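Local atomic coordinates of alpha-L-arabinosidase (PDB entry 6D25), a protein that probably hydrolyses alpha-L-arabinofuranosyl side groups from arabinoxylans as a GH51 arabinofuranosidase, coping even with internal di-substitutions. Residues D313-G326 with F359-A372. Sequence-based numbering, arbitrary orientation.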
loop_
_atom_site.group_PDB
_atom_site.type_symbol
_atom_site.label_atom_id
_atom_site.label_comp_id
_atom_site.label_asym_id
_atom_site.label_seq_id
_atom_site.Cartn_x
_atom_site.Cartn_y
_atom_site.Cartn_z
ATOM N N ASP A 313 -18.095 19.006 -9.184
ATOM C CA ASP A 313 -18.147 19.911 -8.042
ATOM C C ASP A 313 -18.643 21.287 -8.532
ATOM O O ASP A 313 -17.899 22.262 -8.518
ATOM C CB ASP A 313 -16.777 19.993 -7.391
ATOM C CG ASP A 313 -16.659 21.044 -6.303
ATOM O OD1 ASP A 313 -17.619 21.181 -5.529
ATOM O OD2 ASP A 313 -15.621 21.715 -6.271
ATOM N N PRO A 314 -19.893 21.339 -9.033
ATOM C CA PRO A 314 -20.437 22.568 -9.605
ATOM C C PRO A 314 -20.496 23.730 -8.587
ATOM O O PRO A 314 -20.420 24.868 -8.983
ATOM C CB PRO A 314 -21.842 22.224 -10.107
ATOM C CG PRO A 314 -22.206 20.992 -9.341
ATOM C CD PRO A 314 -20.904 20.272 -9.096
ATOM N N ALA A 315 -20.568 23.438 -7.293
ATOM C CA ALA A 315 -20.606 24.519 -6.284
ATOM C C ALA A 315 -19.197 25.060 -6.005
ATOM O O ALA A 315 -19.080 25.999 -5.225
ATOM C CB ALA A 315 -21.235 24.001 -5.024
ATOM N N LYS A 316 -18.128 24.449 -6.549
ATOM C CA LYS A 316 -16.770 24.917 -6.355
ATOM C C LYS A 316 -16.335 24.811 -4.889
ATOM O O LYS A 316 -15.548 25.645 -4.391
ATOM C CB LYS A 316 -16.563 26.341 -6.875
ATOM C CG LYS A 316 -17.084 26.599 -8.279
ATOM C CD LYS A 316 -16.610 27.952 -8.816
ATOM C CE LYS A 316 -17.327 28.332 -10.090
ATOM N NZ LYS A 316 -18.708 28.757 -9.756
ATOM N N LYS A 317 -16.743 23.755 -4.213
ATOM C CA LYS A 317 -16.261 23.536 -2.873
ATOM C C LYS A 317 -14.772 23.179 -2.872
ATOM O O LYS A 317 -14.062 23.518 -1.920
ATOM C CB LYS A 317 -17.059 22.427 -2.172
ATOM C CG LYS A 317 -18.551 22.666 -2.122
ATOM C CD LYS A 317 -19.234 22.480 -0.760
ATOM C CE LYS A 317 -20.613 23.110 -0.784
ATOM N NZ LYS A 317 -21.541 22.301 -1.623
ATOM N N VAL A 318 -14.307 22.481 -3.893
ATOM C CA VAL A 318 -12.901 22.080 -3.963
ATOM C C VAL A 318 -12.106 23.192 -4.652
ATOM O O VAL A 318 -12.363 23.524 -5.827
ATOM C CB VAL A 318 -12.732 20.759 -4.730
ATOM C CG1 VAL A 318 -11.280 20.341 -4.829
ATOM C CG2 VAL A 318 -13.597 19.639 -4.132
ATOM N N ALA A 319 -11.129 23.744 -3.947
ATOM C CA ALA A 319 -10.220 24.726 -4.544
ATOM C C ALA A 319 -9.310 24.047 -5.568
ATOM O O ALA A 319 -8.819 22.927 -5.347
ATOM C CB ALA A 319 -9.369 25.375 -3.476
ATOM N N LEU A 320 -9.006 24.766 -6.643
ATOM C CA LEU A 320 -7.878 24.412 -7.468
ATOM C C LEU A 320 -6.666 25.141 -6.883
ATOM O O LEU A 320 -6.697 26.351 -6.621
ATOM C CB LEU A 320 -8.148 24.813 -8.921
ATOM C CG LEU A 320 -7.096 24.439 -9.956
ATOM C CD1 LEU A 320 -6.785 22.942 -9.951
ATOM C CD2 LEU A 320 -7.616 24.847 -11.309
ATOM N N VAL A 321 -5.637 24.355 -6.601
ATOM C CA VAL A 321 -4.482 24.785 -5.848
ATOM C C VAL A 321 -3.274 24.697 -6.799
ATOM O O VAL A 321 -2.871 23.593 -7.172
ATOM C CB VAL A 321 -4.286 23.904 -4.609
ATOM C CG1 VAL A 321 -3.020 24.232 -3.863
ATOM C CG2 VAL A 321 -5.501 23.995 -3.675
ATOM N N VAL A 322 -2.723 25.826 -7.229
ATOM C CA VAL A 322 -1.636 25.754 -8.181
ATOM C C VAL A 322 -0.361 25.676 -7.359
ATOM O O VAL A 322 0.290 26.709 -7.171
ATOM C CB VAL A 322 -1.621 26.957 -9.132
ATOM C CG1 VAL A 322 -0.505 26.853 -10.191
ATOM C CG2 VAL A 322 -2.960 27.104 -9.824
ATOM N N ASP A 323 0.014 24.500 -6.859
ATOM C CA ASP A 323 1.024 24.625 -5.778
ATOM C C ASP A 323 2.443 24.391 -6.301
ATOM O O ASP A 323 3.358 24.371 -5.489
ATOM C CB ASP A 323 0.651 23.838 -4.530
ATOM C CG ASP A 323 0.517 22.379 -4.829
ATOM O OD1 ASP A 323 0.717 22.057 -6.011
ATOM O OD2 ASP A 323 0.243 21.612 -3.883
ATOM N N GLU A 324 2.622 24.339 -7.625
ATOM C CA GLU A 324 3.953 24.611 -8.222
ATOM C C GLU A 324 3.740 25.363 -9.530
ATOM O O GLU A 324 3.038 24.873 -10.401
ATOM C CB GLU A 324 4.776 23.334 -8.481
ATOM C CG GLU A 324 4.964 22.491 -7.239
ATOM C CD GLU A 324 5.689 21.165 -7.424
ATOM O OE1 GLU A 324 6.268 20.988 -8.510
ATOM O OE2 GLU A 324 5.631 20.325 -6.479
ATOM N N TRP A 325 4.350 26.537 -9.633
ATOM C CA TRP A 325 4.443 27.291 -10.862
ATOM C C TRP A 325 5.729 28.126 -10.838
ATOM O O TRP A 325 6.345 28.261 -9.786
ATOM C CB TRP A 325 3.202 28.166 -11.069
ATOM C CG TRP A 325 3.055 29.274 -10.073
ATOM C CD1 TRP A 325 2.504 29.176 -8.828
ATOM C CD2 TRP A 325 3.444 30.652 -10.228
ATOM N NE1 TRP A 325 2.561 30.379 -8.178
ATOM C CE2 TRP A 325 3.097 31.314 -9.023
ATOM C CE3 TRP A 325 4.061 31.390 -11.241
ATOM C CZ2 TRP A 325 3.353 32.673 -8.820
ATOM C CZ3 TRP A 325 4.277 32.735 -11.051
ATOM C CH2 TRP A 325 3.935 33.373 -9.857
ATOM N N GLY A 326 6.071 28.671 -11.982
ATOM C CA GLY A 326 7.264 29.501 -12.154
ATOM C C GLY A 326 8.205 28.976 -13.210
ATOM O O GLY A 326 7.944 27.975 -13.853
ATOM N N PHE A 359 -4.439 34.202 -12.198
ATOM C CA PHE A 359 -5.065 33.606 -11.011
ATOM C C PHE A 359 -6.240 34.468 -10.553
ATOM O O PHE A 359 -7.325 33.919 -10.184
ATOM C CB PHE A 359 -4.089 33.487 -9.845
ATOM C CG PHE A 359 -2.856 32.655 -10.060
ATOM C CD1 PHE A 359 -2.837 31.611 -10.948
ATOM C CD2 PHE A 359 -1.726 32.867 -9.280
ATOM C CE1 PHE A 359 -1.689 30.842 -11.141
ATOM C CE2 PHE A 359 -0.597 32.091 -9.440
ATOM C CZ PHE A 359 -0.572 31.098 -10.381
ATOM N N SER A 360 -6.045 35.793 -10.561
ATOM C CA SER A 360 -7.075 36.692 -10.054
ATOM C C SER A 360 -8.322 36.669 -10.956
ATOM O O SER A 360 -9.441 36.973 -10.474
ATOM C CB SER A 360 -6.512 38.083 -9.873
ATOM O OG SER A 360 -6.445 38.801 -11.097
ATOM N N GLN A 361 -8.168 36.300 -12.243
ATOM C CA GLN A 361 -9.285 36.170 -13.172
ATOM C C GLN A 361 -10.075 34.873 -12.915
ATOM O O GLN A 361 -11.163 34.691 -13.486
ATOM C CB GLN A 361 -8.821 36.141 -14.636
ATOM C CG GLN A 361 -8.069 37.355 -15.097
ATOM C CD GLN A 361 -8.764 38.623 -14.653
ATOM O OE1 GLN A 361 -9.861 38.941 -15.152
ATOM N NE2 GLN A 361 -8.165 39.303 -13.658
ATOM N N HIS A 362 -9.519 33.938 -12.132
ATOM C CA HIS A 362 -10.142 32.632 -11.879
ATOM C C HIS A 362 -10.360 32.468 -10.385
ATOM O O HIS A 362 -10.325 31.335 -9.876
ATOM C CB HIS A 362 -9.248 31.510 -12.443
ATOM C CG HIS A 362 -9.184 31.519 -13.935
ATOM N ND1 HIS A 362 -10.148 30.896 -14.691
ATOM C CD2 HIS A 362 -8.288 32.057 -14.789
ATOM C CE1 HIS A 362 -9.878 31.074 -15.982
ATOM N NE2 HIS A 362 -8.722 31.785 -16.076
ATOM N N ALA A 363 -10.659 33.578 -9.702
ATOM C CA ALA A 363 -10.553 33.625 -8.228
ATOM C C ALA A 363 -11.642 32.785 -7.555
ATOM O O ALA A 363 -11.488 32.457 -6.391
ATOM C CB ALA A 363 -10.643 35.063 -7.757
ATOM N N GLU A 364 -12.745 32.484 -8.228
ATOM C CA GLU A 364 -13.766 31.640 -7.549
ATOM C C GLU A 364 -13.263 30.199 -7.364
ATOM O O GLU A 364 -13.590 29.567 -6.344
ATOM C CB GLU A 364 -15.142 31.636 -8.218
ATOM C CG GLU A 364 -15.108 31.659 -9.722
ATOM C CD GLU A 364 -14.721 33.023 -10.309
ATOM O OE1 GLU A 364 -13.594 33.101 -10.969
ATOM O OE2 GLU A 364 -15.510 34.025 -10.052
ATOM N N ARG A 365 -12.438 29.720 -8.284
ATOM C CA ARG A 365 -11.989 28.315 -8.215
ATOM C C ARG A 365 -10.545 28.237 -7.727
ATOM O O ARG A 365 -10.222 27.375 -6.917
ATOM C CB ARG A 365 -12.146 27.665 -9.584
ATOM C CG ARG A 365 -11.602 26.237 -9.655
ATOM C CD ARG A 365 -12.361 25.184 -8.852
ATOM N NE ARG A 365 -13.606 24.809 -9.499
ATOM C CZ ARG A 365 -14.412 23.850 -9.039
ATOM N NH1 ARG A 365 -14.075 23.198 -7.929
ATOM N NH2 ARG A 365 -15.530 23.537 -9.704
ATOM N N VAL A 366 -9.666 29.084 -8.272
ATOM C CA VAL A 366 -8.265 29.058 -7.901
ATOM C C VAL A 366 -8.080 29.897 -6.637
ATOM O O VAL A 366 -8.161 31.156 -6.702
ATOM C CB VAL A 366 -7.358 29.560 -9.036
ATOM C CG1 VAL A 366 -5.895 29.476 -8.627
ATOM C CG2 VAL A 366 -7.579 28.772 -10.324
ATOM N N ARG A 367 -7.859 29.216 -5.518
ATOM C CA ARG A 367 -7.883 29.907 -4.232
ATOM C C ARG A 367 -6.567 29.704 -3.465
ATOM O O ARG A 367 -6.433 30.236 -2.355
ATOM C CB ARG A 367 -9.072 29.414 -3.398
ATOM C CG ARG A 367 -10.411 29.668 -4.077
ATOM C CD ARG A 367 -11.636 29.534 -3.213
ATOM N NE ARG A 367 -11.889 28.233 -2.705
ATOM C CZ ARG A 367 -12.803 27.369 -3.168
ATOM N NH1 ARG A 367 -12.999 26.271 -2.460
ATOM N NH2 ARG A 367 -13.474 27.587 -4.282
ATOM N N MET A 368 -5.613 29.004 -4.052
ATOM C CA MET A 368 -4.263 28.875 -3.498
ATOM C C MET A 368 -3.275 28.687 -4.659
ATOM O O MET A 368 -3.608 28.065 -5.668
ATOM C CB MET A 368 -4.133 27.642 -2.587
ATOM C CG MET A 368 -5.112 27.629 -1.411
ATOM S SD MET A 368 -4.899 26.129 -0.383
ATOM C CE MET A 368 -3.276 26.493 0.301
ATOM N N ALA A 369 -2.077 29.203 -4.495
ATOM C CA ALA A 369 -0.965 28.975 -5.408
ATOM C C ALA A 369 0.342 29.130 -4.648
ATOM O O ALA A 369 0.400 29.825 -3.642
ATOM C CB ALA A 369 -1.013 29.911 -6.611
ATOM N N ASN A 370 1.350 28.418 -5.098
ATOM C CA ASN A 370 2.668 28.442 -4.472
ATOM C C ASN A 370 3.740 28.447 -5.567
ATOM O O ASN A 370 3.870 27.490 -6.358
ATOM C CB ASN A 370 2.914 27.279 -3.519
ATOM C CG ASN A 370 1.880 27.149 -2.424
ATOM O OD1 ASN A 370 0.776 26.680 -2.689
ATOM N ND2 ASN A 370 2.221 27.563 -1.206
ATOM N N ILE A 371 4.530 29.515 -5.612
ATOM C CA ILE A 371 5.607 29.623 -6.586
ATOM C C ILE A 371 6.770 28.730 -6.151
ATOM O O ILE A 371 7.090 28.643 -4.940
ATOM C CB ILE A 371 6.030 31.098 -6.775
ATOM C CG1 ILE A 371 6.843 31.267 -8.050
ATOM C CG2 ILE A 371 6.776 31.622 -5.558
ATOM C CD1 ILE A 371 7.228 32.671 -8.428
ATOM N N ALA A 372 7.435 28.126 -7.122
ATOM C CA ALA A 372 8.607 27.300 -6.880
ATOM C C ALA A 372 9.895 28.096 -7.129
ATOM O O ALA A 372 10.111 28.514 -8.273
ATOM C CB ALA A 372 8.575 26.107 -7.804
#
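Trp325 is clamped between Phe359 and Ile371, and this sandwich is the tightly packed end of the contact. Phe359 turns its ring edge to one indole face, the planes 85° apart, while Ile371 CG1 sits 3.8 Å from the centroid of the six-membered ring on the opposite face. A chi1 of 67° puts CG between the backbone N and the carbonyl carbon, which lays the indole over Ile371. Slim, branched Val322 suits the neighbouring place, its CG2 4.0 Å from Val366 CG1.

Beyond this sandwich, strands 319-323 and 366-371 run parallel: Leu320 N donates to Arg365 O (2.9 Å) and Val322 N to Met368 O, and a beta bulge puts an extra residue, Arg367, in strand 366-371.

The other end is polar, with Arg365 and Asp313 buried in it. Arginine suits it by reaching several acceptors at once: bent at chi2 and chi3, Arg365 brings NH1 to Asp313 OD2 (2.7 Å, a salt bridge) and Val318 O (2.7 Å), and NH2 to Asp313 O and, in a second salt bridge, Asp310. On the solvent side, Arg367 NH2 binds Lys316 O at 2.8 Å, in the carbonyl plane, and Lys316 and exposed Glu364 merely lie alongside through their methylenes.

These are the last two strands of the (beta/alpha)8 barrel, joined through helix 346-361; strand 262-269 flanks 319-323, strand 51-52 meets Asn370 and Ile371 as the barrel closes, and Arg365 packs against Ser306 and Met309 of helix 285-312.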